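Local structure of epimerase (Methylomonas sp. DH-1, 7CJ7) at residues 186-190 with 224-230; 12-18 with 252-258. The protein catalyses the manganese-dependent epimerization of ketoses at C3, with highest activity toward L-ribulose, and works as a homodimer. All blocks are in the same frame, centred on the assembly; numbering follows the deposited sequence.

Interaction 1 (186-190 with 224-230); sequences TYHMN and NVDFASF. With SOL (L-sorbose), chain C.
In this TIM barrel, helix 186-192 follows strand 180-185 directly and packs against the start of helix 227-236, which follows strand 207-212. Residues 186-190 are helical, with Asn-190 N hydrogen-bonded to Thr-186 O (3.0 Å). Asn-224 is turned (phi/psi -114/-3), Val-225 is extended (-68/133), and Asp-226 (-81/79) centres an inverse gamma turn, closed by a weak Phe-227 N to Val-225 O hydrogen bond (3.0 Å). Asp-226 is also the N-cap, its OD1 accepting from Ser-229 N at 3.0 Å. The Asn-190 and Val-225 CA atoms are closest, 6.0 Å apart.

Thr-186, Met-189 and Asn-190 point toward the loop and helix start. Thr-186 (chi1 p) lays CG2 over the face of the Phe-230 ring, 3.5 Å from its centroid, a CH-pi contact. Its OG1 is hydrogen-bonded to Gly-213 O and lies 3.5 Å from CE1 of Phe-227 (m). Phe-230 is t, with chi2 66°; Met-189 (m, t, p) brings SD to 3.6 Å from Phe-230 CE1, an oblique Met-aromatic contact. Val-225 (t) sets CG2 3.8 Å from Asn-190 CB.

Asn-190 (t) hydrogen-bonds through ND2 to Asn-190 O of the second subunit, so this helix also lies at the dimer interface. On the pocket side, His-188 (m) donates from NE2 to L-sorbose O1 (2.9 Å) and O2 (3.0 Å). Water 1 links the segments, donating to Asn-190 OD1 (2.8 Å) and accepting from Asp-226 N (3.0 Å).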
# COMPACT_ATOMS: atom_id res chain seq x y z
N THR A 186 0.70 -10.24 7.58
CA THR A 186 1.98 -10.28 6.82
C THR A 186 1.90 -9.35 5.60
O THR A 186 2.94 -8.81 5.21
CB THR A 186 2.36 -11.71 6.43
OG1 THR A 186 1.31 -12.29 5.66
CG2 THR A 186 2.66 -12.56 7.64
N TYR A 187 0.72 -9.17 5.00
CA TYR A 187 0.54 -8.27 3.83
C TYR A 187 0.91 -6.84 4.24
O TYR A 187 1.66 -6.15 3.52
CB TYR A 187 -0.88 -8.34 3.29
CG TYR A 187 -1.25 -7.19 2.38
CD1 TYR A 187 -0.78 -7.12 1.08
CD2 TYR A 187 -2.06 -6.17 2.83
CE1 TYR A 187 -1.11 -6.06 0.26
CE2 TYR A 187 -2.40 -5.10 2.01
CZ TYR A 187 -1.94 -5.06 0.71
OH TYR A 187 -2.26 -4.01 -0.11
N HIS A 188 0.37 -6.38 5.37
CA HIS A 188 0.62 -5.01 5.89
C HIS A 188 2.06 -4.87 6.37
O HIS A 188 2.67 -3.82 6.13
CB HIS A 188 -0.42 -4.67 6.96
CG HIS A 188 -1.81 -4.64 6.41
ND1 HIS A 188 -2.21 -3.71 5.48
CD2 HIS A 188 -2.88 -5.43 6.66
CE1 HIS A 188 -3.48 -3.92 5.19
NE2 HIS A 188 -3.91 -4.96 5.91
N MET A 189 2.60 -5.91 7.01
CA MET A 189 3.97 -5.91 7.57
C MET A 189 4.97 -5.75 6.42
O MET A 189 6.00 -5.07 6.60
CB MET A 189 4.27 -7.20 8.32
CG MET A 189 3.39 -7.42 9.53
SD MET A 189 3.73 -9.01 10.30
CE MET A 189 5.41 -8.76 10.86
N ASN A 190 4.66 -6.38 5.28
CA ASN A 190 5.54 -6.40 4.09
C ASN A 190 5.80 -4.95 3.64
O ASN A 190 6.89 -4.68 3.11
CB ASN A 190 4.93 -7.24 2.96
CG ASN A 190 5.83 -7.28 1.75
OD1 ASN A 190 6.97 -7.72 1.85
ND2 ASN A 190 5.34 -6.77 0.63
N ASN A 224 6.26 -11.56 -2.49
CA ASN A 224 7.54 -11.06 -1.94
C ASN A 224 7.62 -11.24 -0.42
O ASN A 224 8.67 -10.88 0.16
CB ASN A 224 7.73 -9.60 -2.33
CG ASN A 224 7.74 -9.41 -3.82
OD1 ASN A 224 8.36 -10.20 -4.54
ND2 ASN A 224 7.05 -8.38 -4.30
N VAL A 225 6.57 -11.74 0.24
CA VAL A 225 6.59 -11.77 1.74
C VAL A 225 7.64 -12.78 2.20
O VAL A 225 7.66 -13.93 1.70
CB VAL A 225 5.22 -12.08 2.36
CG1 VAL A 225 5.36 -12.49 3.82
CG2 VAL A 225 4.29 -10.89 2.23
N ASP A 226 8.47 -12.37 3.16
CA ASP A 226 9.47 -13.27 3.79
C ASP A 226 8.76 -14.11 4.85
O ASP A 226 8.86 -13.79 6.05
CB ASP A 226 10.63 -12.48 4.39
CG ASP A 226 11.82 -13.34 4.78
OD1 ASP A 226 11.63 -14.57 4.92
OD2 ASP A 226 12.92 -12.77 4.94
N PHE A 227 8.06 -15.16 4.44
CA PHE A 227 7.34 -16.05 5.38
C PHE A 227 8.34 -16.80 6.27
O PHE A 227 7.99 -17.07 7.43
CB PHE A 227 6.40 -16.99 4.64
CG PHE A 227 5.16 -16.30 4.13
CD1 PHE A 227 4.25 -15.76 5.02
CD2 PHE A 227 4.93 -16.17 2.77
CE1 PHE A 227 3.11 -15.12 4.55
CE2 PHE A 227 3.79 -15.54 2.31
CZ PHE A 227 2.89 -15.01 3.21
N ALA A 228 9.53 -17.11 5.77
CA ALA A 228 10.55 -17.85 6.55
C ALA A 228 10.87 -17.06 7.83
O ALA A 228 10.89 -17.66 8.92
CB ALA A 228 11.79 -18.11 5.72
N SER A 229 11.09 -15.75 7.68
CA SER A 229 11.42 -14.82 8.79
C SER A 229 10.22 -14.70 9.73
O SER A 229 10.39 -14.77 10.96
CB SER A 229 11.85 -13.48 8.25
OG SER A 229 12.18 -12.62 9.31
N PHE A 230 9.02 -14.55 9.17
CA PHE A 230 7.80 -14.35 9.97
C PHE A 230 7.51 -15.59 10.82
O PHE A 230 7.28 -15.44 12.03
CB PHE A 230 6.61 -14.03 9.07
CG PHE A 230 5.37 -13.76 9.87
CD1 PHE A 230 5.30 -12.65 10.70
CD2 PHE A 230 4.30 -14.64 9.85
CE1 PHE A 230 4.16 -12.39 11.44
CE2 PHE A 230 3.16 -14.39 10.60
CZ PHE A 230 3.10 -13.27 11.40
C1 SOL C . -7.62 -5.21 5.58
O1 SOL C . -6.59 -4.87 4.69
C2 SOL C . -7.33 -6.48 6.31
O2 SOL C . -6.18 -6.89 6.42
C3 SOL C . -8.49 -7.28 6.88
O3 SOL C . -8.06 -8.17 7.88
C4 SOL C . -9.58 -6.36 7.42
O4 SOL C . -9.05 -5.57 8.48
C5 SOL C . -10.81 -7.11 7.94
O5 SOL C . -11.69 -6.19 8.59
C6 SOL C . -11.58 -7.84 6.86
O6 SOL C . -12.69 -8.55 7.42
O HOH W 1 8.19 -9.44 3.73
O HOH W 2 9.24 -8.35 0.72

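Interaction 2 (12-18 with 252-258); sequences HALVWSG and IVDPKLS. With SOL (L-sorbose), chain C.
This is a loop-to-loop packing contact at the C-terminal mouth of the TIM barrel, joining the loops after its first strand (8-12) and its eighth (242-245). After His-12 the chain makes a 3-10 turn at 13-15, then runs in loop to Gly-18. Residues 252-254 are extended, and helix 257-260 follows. The closest CA atoms are Gly-18 and Asp-254, 4.2 Å apart. Gly-18 CA lies 3.4 Å from Val-253 O in a CA-H...O contact; a CB on Gly-18 would clash with that oxygen.

Ile-252 (m, m) fits into the curve of residues 14-18, with CG2 3.3 Å from Gly-18 N. Leu-14 (chi1 -103°) places CD1 4.0 Å from Asp-254 CB. Asp-254 (t) forms an Asx turn, OD1 accepting from Lys-256 N at 3.3 Å.

His-12 (t) accepts from Leu-14 N through ND1 (3.2 Å). Its other ring nitrogen, NE2, is hydrogen-bonded to L-sorbose O6 at 2.8 Å.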
# COMPACT_ATOMS: atom_id res chain seq x y z
N HIS A 12 -10.52 -16.49 5.85
CA HIS A 12 -11.36 -15.28 5.75
C HIS A 12 -12.52 -15.57 4.79
O HIS A 12 -12.28 -16.23 3.77
CB HIS A 12 -10.50 -14.09 5.31
CG HIS A 12 -11.20 -12.79 5.43
ND1 HIS A 12 -11.94 -12.27 4.39
CD2 HIS A 12 -11.26 -11.89 6.43
CE1 HIS A 12 -12.44 -11.10 4.76
NE2 HIS A 12 -12.03 -10.85 6.01
N ALA A 13 -13.72 -15.09 5.10
CA ALA A 13 -14.96 -15.37 4.34
C ALA A 13 -14.78 -15.01 2.86
O ALA A 13 -15.33 -15.73 2.01
CB ALA A 13 -16.12 -14.64 4.96
N LEU A 14 -14.02 -13.95 2.56
CA LEU A 14 -13.90 -13.38 1.19
C LEU A 14 -13.09 -14.31 0.28
O LEU A 14 -12.95 -13.99 -0.93
CB LEU A 14 -13.25 -12.00 1.26
CG LEU A 14 -14.21 -10.82 1.12
CD1 LEU A 14 -14.67 -10.67 -0.33
CD2 LEU A 14 -15.40 -10.97 2.05
N VAL A 15 -12.53 -15.38 0.83
CA VAL A 15 -11.89 -16.44 0.01
C VAL A 15 -13.00 -17.15 -0.77
O VAL A 15 -12.71 -17.62 -1.88
CB VAL A 15 -11.05 -17.39 0.87
CG1 VAL A 15 -10.70 -18.66 0.11
CG2 VAL A 15 -9.79 -16.70 1.36
N TRP A 16 -14.23 -17.15 -0.24
CA TRP A 16 -15.35 -17.97 -0.78
C TRP A 16 -16.55 -17.13 -1.20
O TRP A 16 -17.16 -17.48 -2.22
CB TRP A 16 -15.77 -19.04 0.23
CG TRP A 16 -14.74 -20.10 0.47
CD1 TRP A 16 -14.50 -21.21 -0.30
CD2 TRP A 16 -13.84 -20.18 1.58
NE1 TRP A 16 -13.50 -21.97 0.27
CE2 TRP A 16 -13.08 -21.36 1.42
CE3 TRP A 16 -13.61 -19.38 2.70
CZ2 TRP A 16 -12.09 -21.73 2.33
CZ3 TRP A 16 -12.63 -19.75 3.60
CH2 TRP A 16 -11.89 -20.91 3.41
N SER A 17 -16.93 -16.11 -0.42
CA SER A 17 -18.21 -15.38 -0.59
C SER A 17 -18.01 -13.87 -0.39
O SER A 17 -17.37 -13.50 0.58
CB SER A 17 -19.27 -15.89 0.35
OG SER A 17 -19.58 -17.25 0.07
N GLY A 18 -18.61 -13.06 -1.26
CA GLY A 18 -18.59 -11.59 -1.17
C GLY A 18 -19.71 -11.04 -0.30
O GLY A 18 -19.65 -9.85 0.05
N ILE A 252 -14.17 -12.59 -6.43
CA ILE A 252 -15.17 -12.56 -5.32
C ILE A 252 -15.16 -11.15 -4.74
O ILE A 252 -14.14 -10.77 -4.12
CB ILE A 252 -14.85 -13.63 -4.25
CG1 ILE A 252 -14.67 -15.03 -4.84
CG2 ILE A 252 -15.92 -13.61 -3.16
CD1 ILE A 252 -15.96 -15.71 -5.22
N VAL A 253 -16.26 -10.42 -4.94
CA VAL A 253 -16.37 -8.96 -4.63
C VAL A 253 -17.38 -8.76 -3.50
O VAL A 253 -18.53 -9.23 -3.63
CB VAL A 253 -16.76 -8.15 -5.88
CG1 VAL A 253 -16.88 -6.66 -5.57
CG2 VAL A 253 -15.80 -8.37 -7.03
N ASP A 254 -16.95 -8.09 -2.43
CA ASP A 254 -17.85 -7.51 -1.39
C ASP A 254 -17.99 -6.04 -1.73
O ASP A 254 -17.05 -5.27 -1.55
CB ASP A 254 -17.31 -7.75 0.03
CG ASP A 254 -18.15 -7.13 1.14
OD1 ASP A 254 -18.64 -5.99 0.95
OD2 ASP A 254 -18.30 -7.79 2.20
N PRO A 255 -19.16 -5.62 -2.27
CA PRO A 255 -19.36 -4.27 -2.80
C PRO A 255 -18.59 -3.18 -2.05
O PRO A 255 -17.97 -2.36 -2.71
CB PRO A 255 -20.88 -4.12 -2.62
CG PRO A 255 -21.41 -5.49 -2.97
CD PRO A 255 -20.37 -6.45 -2.41
N LYS A 256 -18.63 -3.19 -0.72
CA LYS A 256 -17.92 -2.18 0.12
C LYS A 256 -16.43 -2.54 0.23
O LYS A 256 -15.59 -1.78 -0.35
CB LYS A 256 -18.54 -2.07 1.51
CG LYS A 256 -17.78 -1.10 2.42
CD LYS A 256 -18.62 -0.42 3.46
CE LYS A 256 -18.34 -0.94 4.85
NZ LYS A 256 -19.34 -0.47 5.84
N LEU A 257 -16.11 -3.62 0.95
CA LEU A 257 -14.73 -3.98 1.40
C LEU A 257 -13.78 -4.03 0.20
O LEU A 257 -12.66 -3.50 0.32
CB LEU A 257 -14.76 -5.32 2.14
CG LEU A 257 -13.44 -5.78 2.77
CD1 LEU A 257 -12.92 -4.74 3.76
CD2 LEU A 257 -13.59 -7.13 3.46
N SER A 258 -14.19 -4.63 -0.91
CA SER A 258 -13.29 -4.91 -2.06
C SER A 258 -12.78 -3.59 -2.66
O SER A 258 -11.57 -3.52 -3.01
CB SER A 258 -13.96 -5.78 -3.09
OG SER A 258 -14.14 -7.10 -2.57
C1 SOL C . -7.62 -5.21 5.58
O1 SOL C . -6.59 -4.87 4.69
C2 SOL C . -7.33 -6.48 6.31
O2 SOL C . -6.18 -6.89 6.42
C3 SOL C . -8.49 -7.28 6.88
O3 SOL C . -8.06 -8.17 7.88
C4 SOL C . -9.58 -6.36 7.42
O4 SOL C . -9.05 -5.57 8.48
C5 SOL C . -10.81 -7.11 7.94
O5 SOL C . -11.69 -6.19 8.59
C6 SOL C . -11.58 -7.84 6.86
O6 SOL C . -12.69 -8.55 7.42
O HOH W 3 -11.88 -11.86 -2.74

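In the fold
Both contacts belong to the C-terminal face of the same barrel. Their centres are 22 Å apart, their nearest atoms about 9 Å, and they do not touch. L-sorbose connects them: His-188 of interaction 1 holds the O1 and O2 end, and His-12 of interaction 2 holds O6 at the other end. Glu-152, Glu-158, Ser-69 and Arg-217 also hydrogen-bond the sugar. The manganese ion, bound by Glu-152, Asp-185, His-211 and Glu-246, is about 8 Å from the Thr-186 side chain and about 6 Å from that of His-12. Interaction 1 continues into the dimer interface, whereas no other chain of the assembly touches interaction 2.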